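Predicted protein (Phaeodactylum tricornutum CCAP 1055/1, PDB 5Z5M) probably converts 5-hydroxyisourate to (S)-allantoin in two steps of urate degradation, joining a hydroxyisourate hydrolase to an OHCU decarboxylase in one chain. Local coordinates at residues A[109-112]-A[113-117]. Residues are numbered along the deposited sequence; the frame is centred on the assembly and turned at random.
Sequences LERF and NSLNG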
ATOM      1  N   LEU A 109     -23.982 -10.154 -29.864  1.00 14.52           N
ATOM      2  CA  LEU A 109     -23.435 -11.093 -30.835  1.00 16.90           C
ATOM      3  C   LEU A 109     -22.967 -10.352 -32.084  1.00 20.54           C
ATOM      4  O   LEU A 109     -21.927 -10.680 -32.662  1.00 16.68           O
ATOM      5  CB  LEU A 109     -24.473 -12.157 -31.194  1.00 20.42           C
ATOM      6  CG  LEU A 109     -23.956 -13.374 -31.959  1.00 36.45           C
ATOM      7  CD1 LEU A 109     -22.859 -14.075 -31.169  1.00 37.93           C
ATOM      8  CD2 LEU A 109     -25.093 -14.333 -32.272  1.00 43.31           C
ATOM      9  N   GLU A 110     -23.735  -9.347 -32.499  1.00 13.03           N
ATOM     10  CA  GLU A 110     -23.348  -8.537 -33.651  1.00 19.58           C
ATOM     11  C   GLU A 110     -22.100  -7.715 -33.346  1.00 14.87           C
ATOM     12  O   GLU A 110     -21.214  -7.579 -34.196  1.00 12.24           O
ATOM     13  CB  GLU A 110     -24.495  -7.615 -34.080  1.00 21.65           C
ATOM     14  CG  GLU A 110     -25.620  -8.345 -34.786  1.00 18.12           C
ATOM     15  CD  GLU A 110     -25.142  -9.104 -36.016  1.00 38.84           C
ATOM     16  OE1 GLU A 110     -24.609  -8.465 -36.953  1.00 41.53           O
ATOM     17  OE2 GLU A 110     -25.300 -10.342 -36.045  1.00 51.84           O
ATOM     18  N   ARG A 111     -22.039  -7.162 -32.138  1.00 13.04           N
ATOM     19  CA  ARG A 111     -20.867  -6.401 -31.722  1.00 16.19           C
ATOM     20  C   ARG A 111     -19.639  -7.302 -31.663  1.00 13.54           C
ATOM     21  O   ARG A 111     -18.538  -6.877 -32.001  1.00 12.54           O
ATOM     22  CB  ARG A 111     -21.084  -5.729 -30.364  1.00 17.77           C
ATOM     23  CG  ARG A 111     -19.888  -4.884 -29.940  1.00 24.56           C
ATOM     24  CD  ARG A 111     -20.071  -4.205 -28.591  1.00 22.21           C
ATOM     25  NE  ARG A 111     -18.839  -3.520 -28.200  1.00 25.79           N
ATOM     26  CZ  ARG A 111     -18.259  -3.632 -27.010  1.00 41.24           C
ATOM     27  NH1 ARG A 111     -17.136  -2.974 -26.757  1.00 37.36           N
ATOM     28  NH2 ARG A 111     -18.802  -4.398 -26.073  1.00 43.92           N
ATOM     29  N   PHE A 112     -19.828  -8.545 -31.230  1.00 14.61           N
ATOM     30  CA  PHE A 112     -18.717  -9.499 -31.204  1.00 11.47           C
ATOM     31  C   PHE A 112     -18.167  -9.768 -32.591  1.00 12.08           C
ATOM     32  O   PHE A 112     -16.970  -9.630 -32.823  1.00 15.28           O
ATOM     33  CB  PHE A 112     -19.137 -10.827 -30.580  1.00 10.85           C
ATOM     34  CG  PHE A 112     -18.082 -11.889 -30.691  1.00 19.60           C
ATOM     35  CD1 PHE A 112     -17.034 -11.934 -29.790  1.00 23.95           C
ATOM     36  CD2 PHE A 112     -18.122 -12.824 -31.717  1.00 21.78           C
ATOM     37  CE1 PHE A 112     -16.053 -12.897 -29.893  1.00 21.74           C
ATOM     38  CE2 PHE A 112     -17.140 -13.789 -31.830  1.00 29.00           C
ATOM     39  CZ  PHE A 112     -16.106 -13.827 -30.916  1.00 30.35           C
ATOM     40  N   ASN A 113     -19.049 -10.180 -33.499  1.00 14.71           N
ATOM     41  CA  ASN A 113     -18.658 -10.476 -34.872  1.00 17.38           C
ATOM     42  C   ASN A 113     -17.975  -9.291 -35.537  1.00 18.72           C
ATOM     43  O   ASN A 113     -16.984  -9.453 -36.247  1.00 16.08           O
ATOM     44  CB  ASN A 113     -19.875 -10.908 -35.695  1.00 17.63           C
ATOM     45  CG  ASN A 113     -20.435 -12.244 -35.251  1.00 23.75           C
ATOM     46  OD1 ASN A 113     -19.724 -13.062 -34.671  1.00 26.62           O
ATOM     47  ND2 ASN A 113     -21.712 -12.472 -35.525  1.00 38.84           N
ATOM     48  N   SER A 114     -18.513  -8.100 -35.299  1.00 16.80           N
ATOM     49  CA  SER A 114     -17.948  -6.877 -35.851  1.00 15.64           C
ATOM     50  C   SER A 114     -16.526  -6.639 -35.348  1.00 13.24           C
ATOM     51  O   SER A 114     -15.606  -6.453 -36.141  1.00 17.07           O
ATOM     52  CB  SER A 114     -18.840  -5.680 -35.507  1.00 18.78           C
ATOM     53  OG  SER A 114     -18.387  -4.515 -36.164  1.00 25.62           O
ATOM     54  N   LEU A 115     -16.353  -6.641 -34.029  1.00 12.54           N
ATOM     55  CA  LEU A 115     -15.034  -6.460 -33.434  1.00 15.21           C
ATOM     56  C   LEU A 115     -14.051  -7.540 -33.878  1.00 17.20           C
ATOM     57  O   LEU A 115     -12.896  -7.250 -34.182  1.00 16.31           O
ATOM     58  CB  LEU A 115     -15.130  -6.459 -31.907  1.00 10.87           C
ATOM     59  CG  LEU A 115     -15.825  -5.264 -31.254  1.00 13.89           C
ATOM     60  CD1 LEU A 115     -15.968  -5.488 -29.756  1.00 20.55           C
ATOM     61  CD2 LEU A 115     -15.078  -3.966 -31.544  1.00 23.12           C
ATOM     62  N   ASN A 116     -14.514  -8.785 -33.910  1.00 10.52           N
ATOM     63  CA  ASN A 116     -13.641  -9.912 -34.208  1.00 14.01           C
ATOM     64  C   ASN A 116     -13.198  -9.863 -35.662  1.00 14.66           C
ATOM     65  O   ASN A 116     -12.056 -10.188 -35.988  1.00 13.84           O
ATOM     66  CB  ASN A 116     -14.353 -11.232 -33.895  1.00 17.55           C
ATOM     67  CG  ASN A 116     -13.437 -12.434 -34.005  1.00 25.87           C
ATOM     68  OD1 ASN A 116     -12.437 -12.527 -33.297  1.00 22.50           O
ATOM     69  ND2 ASN A 116     -13.783 -13.368 -34.884  1.00 19.16           N
ATOM     70  N   GLY A 117     -14.108  -9.430 -36.530  1.00 17.58           N
ATOM     71  CA  GLY A 117     -13.783  -9.204 -37.926  1.00 21.60           C
ATOM     72  C   GLY A 117     -12.756  -8.098 -38.085  1.00 18.80           C
ATOM     73  O   GLY A 117     -11.744  -8.283 -38.760  1.00 18.73           O
TER
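Two successive turns of helix 106-123, in the OHCU decarboxylase part of the chain, meet here through i to i+4 pairs, among them Phe112 with Asn116 and Arg111 with Leu115. Four backbone hydrogen bonds join the turns: Asn113 N to Leu109 O, Ser114 N to Glu110 O, Leu115 N to Arg111 O, and Asn116 N to Phe112 O, the last at 2.8 Å. On the inner side, with CG anti to the backbone N and beside the carbonyl carbon (chi1 173°), the Phe112 ring is carried towards the next turn, where Asn116 CB lies over one face, offset toward the rim, 4.3 Å from Phe112 CE2. Asn113, the next residue, crosses the ring obliquely, its OD1 3.4 Å from Phe112 CD2 and its amide plane turned 66° from the ring. Leu78 and Cys79 of a loop and Val139 and Leu143 of helix 136-146 also touch the ring. Cut back to an alanine, Phe112 would lose the ring, which would probably leave Asn116 CB uncovered and a gap facing these four residues. Asn116 is buried too, and its ND2 is satisfied by a hydrogen bond to Asp77 OD2. The preceding residue, Arg111, runs out extended and crosses Leu115, whose CD1 sits 3.8 Å from Arg111 NE and over one face of the guanidinium, an apolar contact without a hydrogen bond. The helix is thus two-sided: exposed Glu110 and Ser114 lie on its outer surface, while Phe112 and Asn116 bring apolar packing and the hydrogen bond to Asp77 to its inner side.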